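Local coordinates for protein PfkB family carbohydrate kinase (Listeria grayi DSM 20601, PDB 4GM6) that probably phosphorylates a carbohydrate substrate, as a sugar kinase of the PfkB family, at residues V62-S67 and W93-D98; H262-H267 and Y280-I285; E273-E278 and R308-V313; T296-H301 and V313-A318; T317-L322 and K336-F341. All coordinates share one frame; numbering follows the deposited sequence.

Contact 1 of 5, residues V62-S67 and W93-D98; sequences VAVNLS and WRHQVD
V64 lays its CG1 methyl over one face of the H95 imidazole. CG1 stands 4.0 Å from the centroid of the H95 ring and 28° off the ring normal, which makes this a CH-pi contact over the face rather than at the edge. The motif behind it is a Schellman ending of helix 83-94. Q96, at a positive phi of 59°, is its C-prime residue, and Q96 N bonds back to W93 O, so the chain is turned toward strand 97-104 and H95 is presented to helix 58-68. The opposite face of the imidazole is backed by R94 CG, 4.2 Å above the H95 ring plane, and the ring is thus sandwiched between two aliphatic groups. Its rotation has a polar constraint as well, because H95 ND1 is hydrogen-bonded to K68 NZ. V64 reaches further with its other branch: V64 CG2 meets V97 CG2 at 3.8 Å, the two side chains lying nearly perpendicular. One helical position earlier, A63 CB lies 4.1 Å from V97 CG1, which completes a small apolar patch of A63, V64 and V97 at the start of strand 97-104. W93 packs on Q96 of a neighbouring subunit. At the other end of the contact the chemistry becomes polar. S67 turns its hydroxyl anti to the backbone N (chi1 176°), out toward the Schellman turn, and there S67 OG donates to H95 O at 3.0 Å, tilted slightly from the carbonyl plane.

Contact 2 of 5, residues H262-H267 and Y280-I285; sequences HLLQGH and YAIYPI
H262 and I285 are set roughly square to each other, with the extended I285 chain driving its CD1 methyl onto the flat side of the imidazole. I285 CD1 lies 3.4 Å from the centroid of the H262 ring and 12° off the normal, a close CH-pi contact centred on the face. The chain turns after strand 273-282, with a cis peptide before P284, and I285 comes back to H262. The backbones form the open-ended part of an antiparallel hairpin, strands 261-270 and 273-282. H262 pairs with I282 and L264 with Y280 as hydrogen-bonded pairs; I282 N to H262 O is 2.8 Å with an N-H...O angle of 171°, and Y280 N to L264 O is also 2.8 Å. The side chains of these four residues share one face of the sheet, where I282 CD1 rests 4.0 Å from L264 CB. The other face carries the non-hydrogen-bonded pair L263 and A281, touching at 3.9 Å between L263 CD2 and A281 CB. Y280 turns its ring away from the hairpin partner toward helix 309-323. H262 ND1 is bonded to R254 NH1, which implies that this nitrogen acts as an acceptor; the arginine probably restrains the ring at ND1 while the methyl of I285 packs on its face.

Contact 3 of 5, residues E273-E278 and R308-V313; sequences ECWESE and RPDETV
The W275 side chain projects from edge strand 273-282 of the large sheet and lies against P309 at the start of helix 309-323, a strand-to-helix packing in the alpha/beta fold of this kinase family. The short strand and helix axes approach to 8.0 Å at 43°. Starting from the main chain, W275 CB sits 4.4 Å from V313 CG1, a loose contact at the base of the side chain. With chi1 at -59°, CG stands anti to the carbonyl carbon, and the indole extends along the first turn of the helix. P309 covers one face of its five-membered ring: P309 CB is 3.6 Å from that ring's centroid and 11° off the normal, so a CH-pi contact holds the pyrrole part of the indole. CD1 and NE1 are the ring atoms nearest that carbon, W275 NE1 being 3.6 Å from P309 CB. Farther round, on the six-membered ring, W275 CE3 comes to 4.2 Å from D310 CB, and W275 CZ3 looks toward D310 OD2; the D310 carboxylate stands almost perpendicular to the indole while its side chain runs alongside. D310 is itself steadied by charge, since its OD2 forms a salt bridge of 3.2 Å with R308 NH1. R308 occupies the N-cap, and its backbone R308 N donates to E311 OE2 at 2.7 Å, which ties the helix start together next to the tryptophan. Back at the base of the tryptophan, V313 packs on the strand backbone. Its CG1 branch leans on the E276 carbonyl, whereas V313 CG2, anti to the backbone N, approaches W275 O at 3.5 Å.

Contact 4 of 5, residues T296-H301 and V313-A318; sequences TAAVLH and VKFATA
V313 O takes two bonds from T317, 2.7 Å from T317 OG1 and 3.2 Å from T317 N. With chi1 at -51° the threonine hydroxyl folds back onto its own helix, and T317 lies on the side of that helix turned from helix 291-304. On the facing side, helices 291-304 and 309-323 run antiparallel, their short axes 7.9 Å apart at 154°. Alanine makes so close an approach possible. A298 CB bears directly on the A316 backbone, 3.2 Å from A316 CA, and 3.3 Å separates A298 CB from A316 CB; both are tighter than ordinary van der Waals contact. V299 CG2 reaches A316 CB at 3.5 Å from the neighbouring helical position, so the A316 methyl touches two consecutive residues of the facing helix. At the far end, H301 CD2 comes within 3.8 Å of F315 CE1, the two rings inclined at 44° in neither a stack nor a T-shape. H301 ND1 is hydrogen-bonded to H71 NE2. Around the two helices, F315 also leans on I338 of helix 335-344 and on W307, V299 faces Y250 of strand 248-256, and A297 packs on N65 of helix 58-68.

Contact 5 of 5, residues T317-L322 and K336-F341; sequences TAAAGL and KTIADF
Helices 309-323 and 335-344 cross almost perpendicularly, at 105° between the short segments with axes 9.0 Å apart, and their backbones come nearest at A319 and I338. This is a helix-on-helix crossing of the C-terminal part of the kinase fold, in which the last helix lies across the helix before it. Two larger residues, F341 and I338, do most of the filling from the side of helix 335-344, and they meet small residues and L322. F341 CG lies anti to its own backbone nitrogen (chi1 176°), which sends the phenyl ring out from its helix toward the other. L322 comes over one face of that ring: its CD2 methyl is 4.1 Å from the F341 ring centroid and 13° off the normal, a centred CH-pi contact. The two side chains run antiparallel alongside each other, and L322 CG also touches, 3.9 Å from F341 CD2. A318 approaches the same ring differently, near its plane at the edge, where A318 CB is 3.9 Å from F341 CD2. The phenyl group is therefore held both over a face and at its rim. L120 of a neighbouring subunit also packs on F341, and K121 of that subunit lies against L322, which places this edge of the crossing at a subunit interface. I338 serves the inner edge of the contact, with F333 close by. Its CG2 branch lodges against the backbone of the facing helix, where I338 CG2 lies 3.8 Å from A319 N and 3.9 Å from A319 CB.

In the fold
Contacts 3, 4 and 5 all use helix 309-323: contacts 3 and 4 have centres about 9 Å apart and share V313, contacts 4 and 5 have centres about 8 Å apart and share T317 and A318. Contact 2 is the hairpin that this helix packs against, joined to contact 3 by G266 N to S277 OG (3.0 Å), while Y280 packs on T317 and F341. Contact 1 stands at the other end of the large sheet, its centre about 25 Å from that of contact 2, but meets contact 4 where N65 CB touches A297 CB at 3.4 Å. The Gly-Gly-Gly-Asp sequence beginning helix 291-304 resembles the family's GAGD signature, so the phosphate-transfer site probably lies there, beside contacts 1 and 4.

Contact 1 of 5, residues V62-S67 and W93-D98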
# COMPACT_ATOMS: atom_id res chain seq x y z
N VAL C 62 27.98 7.24 6.79
CA VAL C 62 29.07 8.05 6.31
C VAL C 62 29.79 7.34 5.16
O VAL C 62 30.13 7.97 4.16
CB VAL C 62 30.04 8.47 7.43
CG1 VAL C 62 31.35 8.97 6.85
CG2 VAL C 62 29.38 9.54 8.28
N ALA C 63 29.99 6.03 5.30
CA ALA C 63 30.67 5.25 4.26
C ALA C 63 29.88 5.27 2.95
O ALA C 63 30.44 5.53 1.90
CB ALA C 63 30.89 3.82 4.73
N VAL C 64 28.59 4.98 3.02
CA VAL C 64 27.76 5.00 1.82
C VAL C 64 27.79 6.38 1.16
O VAL C 64 27.94 6.50 -0.05
CB VAL C 64 26.30 4.58 2.13
CG1 VAL C 64 25.34 4.94 0.99
CG2 VAL C 64 26.23 3.09 2.43
N ASN C 65 27.63 7.44 1.95
CA ASN C 65 27.58 8.78 1.38
C ASN C 65 28.91 9.17 0.73
O ASN C 65 28.91 9.82 -0.32
CB ASN C 65 27.15 9.82 2.43
CG ASN C 65 25.78 9.53 3.00
OD1 ASN C 65 24.94 8.89 2.36
ND2 ASN C 65 25.52 10.03 4.21
N LEU C 66 30.03 8.77 1.33
CA LEU C 66 31.34 9.03 0.73
C LEU C 66 31.43 8.34 -0.62
O LEU C 66 31.89 8.92 -1.61
CB LEU C 66 32.51 8.58 1.63
CG LEU C 66 32.88 9.60 2.71
CD1 LEU C 66 33.90 9.06 3.70
CD2 LEU C 66 33.38 10.89 2.09
N SER C 67 30.97 7.09 -0.65
CA SER C 67 31.02 6.30 -1.87
C SER C 67 30.15 6.93 -2.96
O SER C 67 30.45 6.82 -4.15
CB SER C 67 30.54 4.88 -1.57
OG SER C 67 30.48 4.11 -2.76
N TRP C 93 26.69 -3.63 -0.43
CA TRP C 93 26.96 -3.95 -1.83
C TRP C 93 26.27 -2.98 -2.77
O TRP C 93 26.88 -2.44 -3.70
CB TRP C 93 26.45 -5.35 -2.19
CG TRP C 93 27.23 -6.50 -1.62
CD1 TRP C 93 28.47 -6.47 -1.07
CD2 TRP C 93 26.80 -7.88 -1.58
NE1 TRP C 93 28.85 -7.74 -0.67
CE2 TRP C 93 27.84 -8.62 -0.98
CE3 TRP C 93 25.64 -8.55 -2.00
CZ2 TRP C 93 27.75 -10.01 -0.78
CZ3 TRP C 93 25.55 -9.93 -1.80
CH2 TRP C 93 26.60 -10.64 -1.19
N ARG C 94 24.97 -2.82 -2.56
CA ARG C 94 24.14 -1.95 -3.38
C ARG C 94 24.76 -0.55 -3.48
O ARG C 94 24.66 0.09 -4.52
CB ARG C 94 22.72 -1.87 -2.79
CG ARG C 94 21.80 -0.86 -3.48
CD ARG C 94 20.47 -0.68 -2.74
NE ARG C 94 19.48 -1.70 -3.12
CZ ARG C 94 18.25 -1.44 -3.55
NH1 ARG C 94 17.81 -0.19 -3.65
NH2 ARG C 94 17.45 -2.46 -3.86
N HIS C 95 25.42 -0.11 -2.42
CA HIS C 95 25.98 1.25 -2.38
C HIS C 95 27.50 1.25 -2.52
O HIS C 95 28.16 2.26 -2.27
CB HIS C 95 25.56 1.97 -1.10
CG HIS C 95 24.09 2.21 -1.01
ND1 HIS C 95 23.43 3.08 -1.86
CD2 HIS C 95 23.14 1.68 -0.20
CE1 HIS C 95 22.14 3.09 -1.56
NE2 HIS C 95 21.94 2.25 -0.56
N GLN C 96 28.02 0.09 -2.91
CA GLN C 96 29.44 -0.10 -3.25
C GLN C 96 30.42 0.22 -2.13
O GLN C 96 31.52 0.70 -2.38
CB GLN C 96 29.77 0.66 -4.53
CG GLN C 96 29.03 0.11 -5.73
CD GLN C 96 29.54 0.67 -7.04
OE1 GLN C 96 29.34 1.84 -7.34
NE2 GLN C 96 30.19 -0.18 -7.83
N VAL C 97 30.03 -0.05 -0.89
CA VAL C 97 30.99 -0.00 0.21
C VAL C 97 31.63 -1.38 0.28
O VAL C 97 30.94 -2.39 0.18
CB VAL C 97 30.30 0.32 1.54
CG1 VAL C 97 31.31 0.33 2.67
CG2 VAL C 97 29.60 1.67 1.45
N ASP C 98 32.96 -1.41 0.42
CA ASP C 98 33.72 -2.66 0.51
C ASP C 98 33.26 -3.48 1.71
O ASP C 98 33.16 -2.95 2.82
CB ASP C 98 35.21 -2.32 0.67
CG ASP C 98 36.13 -3.54 0.54
OD1 ASP C 98 35.65 -4.64 0.17
OD2 ASP C 98 37.34 -3.39 0.80

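Contact 2 of 5, residues H262-H267 and Y280-I285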
# COMPACT_ATOMS: atom_id res chain seq x y z
N HIS C 262 12.76 22.98 10.44
CA HIS C 262 14.08 23.22 11.03
C HIS C 262 14.80 24.28 10.20
O HIS C 262 14.58 24.39 8.99
CB HIS C 262 14.93 21.95 10.97
CG HIS C 262 14.51 20.86 11.90
ND1 HIS C 262 15.27 19.72 12.10
CD2 HIS C 262 13.42 20.73 12.70
CE1 HIS C 262 14.64 18.92 12.94
NE2 HIS C 262 13.53 19.51 13.33
N LEU C 263 15.68 25.04 10.86
CA LEU C 263 16.68 25.84 10.18
C LEU C 263 18.00 25.10 10.32
O LEU C 263 18.29 24.52 11.37
CB LEU C 263 16.78 27.24 10.81
CG LEU C 263 15.48 28.03 11.01
CD1 LEU C 263 15.77 29.40 11.61
CD2 LEU C 263 14.71 28.15 9.70
N LEU C 264 18.81 25.09 9.27
CA LEU C 264 20.06 24.35 9.29
C LEU C 264 21.14 25.18 8.65
O LEU C 264 20.96 25.71 7.56
CB LEU C 264 19.92 23.04 8.50
CG LEU C 264 21.04 22.04 8.77
CD1 LEU C 264 20.79 21.34 10.10
CD2 LEU C 264 21.09 21.02 7.64
N GLN C 265 22.27 25.28 9.34
CA GLN C 265 23.38 26.10 8.90
C GLN C 265 24.64 25.34 9.28
O GLN C 265 24.78 24.87 10.41
CB GLN C 265 23.34 27.46 9.60
CG GLN C 265 24.53 28.37 9.29
CD GLN C 265 24.35 29.77 9.85
OE1 GLN C 265 24.05 29.95 11.02
NE2 GLN C 265 24.54 30.77 8.99
N GLY C 266 25.54 25.17 8.32
CA GLY C 266 26.77 24.43 8.61
C GLY C 266 27.83 25.36 9.17
O GLY C 266 27.88 26.53 8.80
N HIS C 267 28.63 24.83 10.10
CA HIS C 267 29.81 25.51 10.62
C HIS C 267 31.04 24.64 10.35
O HIS C 267 31.00 23.40 10.45
CB HIS C 267 29.71 25.74 12.14
CG HIS C 267 28.65 26.73 12.56
ND1 HIS C 267 28.14 26.78 13.84
CD2 HIS C 267 28.00 27.70 11.86
CE1 HIS C 267 27.21 27.74 13.91
NE2 HIS C 267 27.10 28.31 12.72
N TYR C 280 19.58 27.46 5.85
CA TYR C 280 18.45 26.89 5.12
C TYR C 280 17.22 26.72 5.99
O TYR C 280 17.32 26.30 7.15
CB TYR C 280 18.79 25.51 4.56
CG TYR C 280 19.80 25.52 3.45
CD1 TYR C 280 19.40 25.69 2.13
CD2 TYR C 280 21.15 25.35 3.71
CE1 TYR C 280 20.32 25.70 1.10
CE2 TYR C 280 22.08 25.36 2.69
CZ TYR C 280 21.66 25.53 1.39
OH TYR C 280 22.57 25.54 0.38
N ALA C 281 16.06 27.02 5.42
CA ALA C 281 14.80 26.69 6.05
C ALA C 281 14.27 25.41 5.41
O ALA C 281 14.07 25.36 4.20
CB ALA C 281 13.82 27.84 5.88
N ILE C 282 14.09 24.37 6.21
CA ILE C 282 13.63 23.08 5.71
C ILE C 282 12.23 22.80 6.22
O ILE C 282 12.04 22.63 7.43
CB ILE C 282 14.57 21.95 6.17
CG1 ILE C 282 16.02 22.28 5.76
CG2 ILE C 282 14.09 20.61 5.64
CD1 ILE C 282 17.05 21.29 6.29
N TYR C 283 11.26 22.72 5.31
CA TYR C 283 9.89 22.40 5.68
C TYR C 283 9.09 22.01 4.45
O TYR C 283 9.19 22.66 3.42
CB TYR C 283 9.23 23.60 6.38
CG TYR C 283 7.72 23.48 6.42
CD1 TYR C 283 6.94 24.01 5.41
CD2 TYR C 283 7.08 22.80 7.46
CE1 TYR C 283 5.56 23.89 5.43
CE2 TYR C 283 5.71 22.69 7.50
CZ TYR C 283 4.95 23.23 6.48
OH TYR C 283 3.59 23.12 6.49
N PRO C 284 8.32 20.91 4.53
CA PRO C 284 8.25 20.03 5.72
C PRO C 284 9.52 19.19 5.78
O PRO C 284 10.41 19.36 4.95
CB PRO C 284 7.04 19.14 5.42
CG PRO C 284 7.02 19.04 3.92
CD PRO C 284 7.50 20.39 3.42
N ILE C 285 9.62 18.31 6.77
CA ILE C 285 10.76 17.41 6.85
C ILE C 285 10.32 15.99 6.51
O ILE C 285 9.42 15.46 7.16
CB ILE C 285 11.41 17.45 8.24
CG1 ILE C 285 12.02 18.85 8.45
CG2 ILE C 285 12.48 16.37 8.36
CD1 ILE C 285 12.59 19.11 9.82

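Contact 3 of 5, residues E273-E278 and R308-V313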
# COMPACT_ATOMS: atom_id res chain seq x y z
N GLU C 273 39.48 30.43 12.42
CA GLU C 273 38.28 30.98 11.78
C GLU C 273 37.12 29.99 11.73
O GLU C 273 37.29 28.82 11.39
CB GLU C 273 38.58 31.46 10.36
CG GLU C 273 39.61 32.58 10.29
CD GLU C 273 39.64 33.23 8.93
OE1 GLU C 273 38.57 33.69 8.45
OE2 GLU C 273 40.74 33.30 8.32
N CYS C 274 35.93 30.50 12.05
CA CYS C 274 34.69 29.77 11.84
C CYS C 274 34.15 30.26 10.50
O CYS C 274 34.14 31.47 10.23
CB CYS C 274 33.70 30.05 12.98
SG CYS C 274 32.21 29.00 12.99
N TRP C 275 33.75 29.32 9.65
CA TRP C 275 33.13 29.58 8.35
C TRP C 275 31.70 29.04 8.31
O TRP C 275 31.48 27.85 8.58
CB TRP C 275 33.93 28.89 7.24
CG TRP C 275 35.35 29.32 7.16
CD1 TRP C 275 36.40 28.80 7.85
CD2 TRP C 275 35.88 30.36 6.33
NE1 TRP C 275 37.56 29.45 7.50
CE2 TRP C 275 37.26 30.42 6.58
CE3 TRP C 275 35.31 31.25 5.41
CZ2 TRP C 275 38.10 31.33 5.93
CZ3 TRP C 275 36.14 32.16 4.77
CH2 TRP C 275 37.52 32.20 5.04
N GLU C 276 30.74 29.88 7.95
CA GLU C 276 29.33 29.47 7.93
C GLU C 276 28.77 29.35 6.52
O GLU C 276 29.21 30.04 5.61
CB GLU C 276 28.48 30.46 8.72
CG GLU C 276 28.89 30.63 10.17
CD GLU C 276 28.42 31.95 10.76
OE1 GLU C 276 27.35 32.46 10.34
OE2 GLU C 276 29.12 32.49 11.64
N SER C 277 27.78 28.48 6.35
CA SER C 277 27.01 28.41 5.11
C SER C 277 25.86 29.40 5.18
O SER C 277 25.71 30.09 6.19
CB SER C 277 26.45 27.00 4.95
OG SER C 277 25.37 26.79 5.86
N GLU C 278 25.03 29.48 4.15
CA GLU C 278 23.77 30.20 4.30
C GLU C 278 22.94 29.39 5.30
O GLU C 278 23.24 28.22 5.55
CB GLU C 278 23.02 30.38 2.97
CG GLU C 278 22.14 29.19 2.57
CD GLU C 278 21.18 29.48 1.41
OE1 GLU C 278 19.95 29.31 1.58
OE2 GLU C 278 21.66 29.87 0.32
N ARG C 308 38.59 24.73 -0.57
CA ARG C 308 38.73 25.74 0.47
C ARG C 308 37.62 25.61 1.51
O ARG C 308 36.56 25.03 1.24
CB ARG C 308 38.77 27.14 -0.15
CG ARG C 308 40.06 27.39 -0.92
CD ARG C 308 39.97 28.57 -1.87
NE ARG C 308 38.70 28.57 -2.60
CZ ARG C 308 37.75 29.48 -2.44
NH1 ARG C 308 37.95 30.49 -1.59
NH2 ARG C 308 36.62 29.40 -3.13
N PRO C 309 37.85 26.15 2.71
CA PRO C 309 36.88 26.04 3.80
C PRO C 309 35.47 26.48 3.38
O PRO C 309 34.49 25.78 3.67
CB PRO C 309 37.43 26.97 4.87
CG PRO C 309 38.91 27.06 4.59
CD PRO C 309 39.04 26.94 3.10
N ASP C 310 35.35 27.63 2.72
CA ASP C 310 34.02 28.13 2.35
C ASP C 310 33.32 27.22 1.35
O ASP C 310 32.08 27.11 1.37
CB ASP C 310 34.10 29.56 1.81
CG ASP C 310 35.21 29.75 0.80
OD1 ASP C 310 35.47 28.82 0.01
OD2 ASP C 310 35.82 30.83 0.80
N GLU C 311 34.09 26.58 0.48
CA GLU C 311 33.50 25.63 -0.47
C GLU C 311 32.94 24.44 0.27
O GLU C 311 31.79 24.07 0.10
CB GLU C 311 34.56 25.14 -1.47
CG GLU C 311 34.95 26.14 -2.54
CD GLU C 311 36.13 25.65 -3.36
OE1 GLU C 311 35.92 25.31 -4.55
OE2 GLU C 311 37.26 25.58 -2.82
N THR C 312 33.77 23.84 1.11
CA THR C 312 33.38 22.62 1.80
C THR C 312 32.12 22.81 2.64
O THR C 312 31.14 22.06 2.51
CB THR C 312 34.53 22.11 2.68
OG1 THR C 312 35.63 21.75 1.85
CG2 THR C 312 34.09 20.90 3.49
N VAL C 313 32.14 23.83 3.50
CA VAL C 313 30.99 24.13 4.35
C VAL C 313 29.71 24.40 3.54
O VAL C 313 28.61 24.05 3.97
CB VAL C 313 31.27 25.30 5.31
CG1 VAL C 313 31.20 26.64 4.58
CG2 VAL C 313 30.29 25.28 6.48

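Contact 4 of 5, residues T296-H301 and V313-A318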
# COMPACT_ATOMS: atom_id res chain seq x y z
N THR C 296 28.51 15.07 7.61
CA THR C 296 29.86 14.57 7.92
C THR C 296 30.55 14.08 6.66
O THR C 296 31.72 14.40 6.42
CB THR C 296 29.83 13.43 8.98
OG1 THR C 296 29.43 13.98 10.24
CG2 THR C 296 31.22 12.77 9.13
N ALA C 297 29.85 13.30 5.85
CA ALA C 297 30.45 12.74 4.64
C ALA C 297 30.79 13.85 3.65
O ALA C 297 31.82 13.79 2.96
CB ALA C 297 29.51 11.73 4.00
N ALA C 298 29.93 14.86 3.58
CA ALA C 298 30.17 15.95 2.62
C ALA C 298 31.40 16.75 3.04
O ALA C 298 32.20 17.16 2.20
CB ALA C 298 28.95 16.84 2.51
N VAL C 299 31.54 16.99 4.34
CA VAL C 299 32.67 17.76 4.83
C VAL C 299 33.95 17.00 4.52
O VAL C 299 34.91 17.59 4.01
CB VAL C 299 32.60 18.03 6.34
CG1 VAL C 299 33.97 18.54 6.84
CG2 VAL C 299 31.50 19.04 6.64
N LEU C 300 33.96 15.71 4.82
CA LEU C 300 35.13 14.88 4.55
C LEU C 300 35.45 14.92 3.06
O LEU C 300 36.60 15.05 2.66
CB LEU C 300 34.94 13.43 5.07
CG LEU C 300 34.98 13.20 6.60
CD1 LEU C 300 34.58 11.78 7.00
CD2 LEU C 300 36.34 13.54 7.21
N HIS C 301 34.43 14.83 2.21
CA HIS C 301 34.67 14.92 0.77
C HIS C 301 35.44 16.19 0.43
O HIS C 301 36.39 16.16 -0.34
CB HIS C 301 33.35 14.84 -0.02
CG HIS C 301 33.51 15.07 -1.50
ND1 HIS C 301 34.23 14.23 -2.32
CD2 HIS C 301 33.04 16.06 -2.30
CE1 HIS C 301 34.19 14.68 -3.56
NE2 HIS C 301 33.48 15.79 -3.58
N VAL C 313 32.14 23.83 3.50
CA VAL C 313 30.99 24.13 4.35
C VAL C 313 29.71 24.40 3.54
O VAL C 313 28.61 24.05 3.97
CB VAL C 313 31.27 25.30 5.31
CG1 VAL C 313 31.20 26.64 4.58
CG2 VAL C 313 30.29 25.28 6.48
N LYS C 314 29.85 24.99 2.36
CA LYS C 314 28.67 25.30 1.56
C LYS C 314 28.12 24.03 0.93
O LYS C 314 26.90 23.79 0.94
CB LYS C 314 28.97 26.33 0.48
CG LYS C 314 27.71 26.80 -0.24
CD LYS C 314 27.95 28.10 -0.99
CE LYS C 314 28.78 27.89 -2.25
NZ LYS C 314 28.82 29.12 -3.09
N PHE C 315 29.02 23.23 0.39
CA PHE C 315 28.64 21.97 -0.24
C PHE C 315 28.00 21.03 0.77
O PHE C 315 26.94 20.43 0.50
CB PHE C 315 29.89 21.33 -0.85
CG PHE C 315 29.62 20.00 -1.51
CD1 PHE C 315 29.87 18.82 -0.83
CD2 PHE C 315 29.15 19.93 -2.81
CE1 PHE C 315 29.63 17.59 -1.42
CE2 PHE C 315 28.93 18.71 -3.41
CZ PHE C 315 29.17 17.54 -2.72
N ALA C 316 28.64 20.90 1.93
CA ALA C 316 28.20 19.93 2.94
C ALA C 316 26.85 20.31 3.54
O ALA C 316 26.03 19.44 3.79
CB ALA C 316 29.24 19.77 4.03
N THR C 317 26.63 21.59 3.80
CA THR C 317 25.33 22.01 4.31
C THR C 317 24.23 21.73 3.28
O THR C 317 23.12 21.35 3.65
CB THR C 317 25.32 23.49 4.73
OG1 THR C 317 26.43 23.73 5.61
CG2 THR C 317 24.02 23.82 5.45
N ALA C 318 24.54 21.91 2.00
CA ALA C 318 23.58 21.61 0.94
C ALA C 318 23.27 20.12 0.90
O ALA C 318 22.12 19.71 0.73
CB ALA C 318 24.11 22.09 -0.40

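Contact 5 of 5, residues T317-L322 and K336-F341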
# COMPACT_ATOMS: atom_id res chain seq x y z
N THR C 317 26.63 21.59 3.80
CA THR C 317 25.33 22.01 4.31
C THR C 317 24.23 21.73 3.28
O THR C 317 23.12 21.35 3.65
CB THR C 317 25.32 23.49 4.73
OG1 THR C 317 26.43 23.73 5.61
CG2 THR C 317 24.02 23.82 5.45
N ALA C 318 24.54 21.91 2.00
CA ALA C 318 23.58 21.61 0.94
C ALA C 318 23.27 20.12 0.90
O ALA C 318 22.12 19.71 0.73
CB ALA C 318 24.11 22.09 -0.40
N ALA C 319 24.30 19.30 1.06
CA ALA C 319 24.11 17.85 1.03
C ALA C 319 23.20 17.41 2.15
O ALA C 319 22.31 16.57 1.97
CB ALA C 319 25.46 17.15 1.17
N ALA C 320 23.46 17.94 3.33
CA ALA C 320 22.68 17.61 4.52
C ALA C 320 21.24 18.08 4.36
O ALA C 320 20.30 17.40 4.77
CB ALA C 320 23.31 18.27 5.75
N GLY C 321 21.07 19.26 3.75
CA GLY C 321 19.73 19.81 3.58
C GLY C 321 18.89 18.92 2.68
O GLY C 321 17.74 18.60 3.02
N LEU C 322 19.47 18.51 1.56
CA LEU C 322 18.79 17.65 0.60
C LEU C 322 18.42 16.29 1.20
O LEU C 322 17.36 15.78 0.91
CB LEU C 322 19.62 17.47 -0.67
CG LEU C 322 19.72 18.69 -1.60
CD1 LEU C 322 20.73 18.42 -2.71
CD2 LEU C 322 18.37 19.08 -2.20
N LYS C 336 27.37 16.33 -8.46
CA LYS C 336 26.89 17.38 -9.35
C LYS C 336 25.53 17.92 -8.90
O LYS C 336 25.29 19.13 -8.86
CB LYS C 336 26.83 16.84 -10.79
CG LYS C 336 25.74 17.43 -11.65
CD LYS C 336 26.30 18.43 -12.63
CE LYS C 336 25.24 18.84 -13.64
NZ LYS C 336 25.71 20.03 -14.40
N THR C 337 24.64 17.01 -8.53
CA THR C 337 23.33 17.38 -8.04
C THR C 337 23.44 18.27 -6.80
O THR C 337 22.76 19.28 -6.68
CB THR C 337 22.50 16.14 -7.68
OG1 THR C 337 22.35 15.33 -8.85
CG2 THR C 337 21.14 16.54 -7.16
N ILE C 338 24.32 17.88 -5.88
CA ILE C 338 24.54 18.64 -4.66
C ILE C 338 25.17 20.00 -4.95
O ILE C 338 24.72 21.04 -4.46
CB ILE C 338 25.41 17.84 -3.67
CG1 ILE C 338 24.70 16.53 -3.26
CG2 ILE C 338 25.74 18.66 -2.44
CD1 ILE C 338 25.61 15.53 -2.57
N ALA C 339 26.21 19.99 -5.78
CA ALA C 339 26.89 21.22 -6.16
C ALA C 339 25.95 22.19 -6.88
O ALA C 339 26.00 23.41 -6.65
CB ALA C 339 28.12 20.92 -7.01
N ASP C 340 25.08 21.67 -7.75
CA ASP C 340 24.16 22.54 -8.47
C ASP C 340 23.17 23.17 -7.49
O ASP C 340 22.87 24.35 -7.57
CB ASP C 340 23.39 21.77 -9.55
CG ASP C 340 24.24 21.49 -10.78
OD1 ASP C 340 25.28 22.15 -10.97
OD2 ASP C 340 23.85 20.60 -11.57
N PHE C 341 22.70 22.38 -6.53
CA PHE C 341 21.78 22.94 -5.55
C PHE C 341 22.46 24.04 -4.75
O PHE C 341 21.89 25.12 -4.55
CB PHE C 341 21.23 21.88 -4.60
CG PHE C 341 20.34 22.45 -3.53
CD1 PHE C 341 19.16 23.08 -3.87
CD2 PHE C 341 20.71 22.39 -2.21
CE1 PHE C 341 18.35 23.63 -2.89
CE2 PHE C 341 19.91 22.94 -1.22
CZ PHE C 341 18.73 23.56 -1.56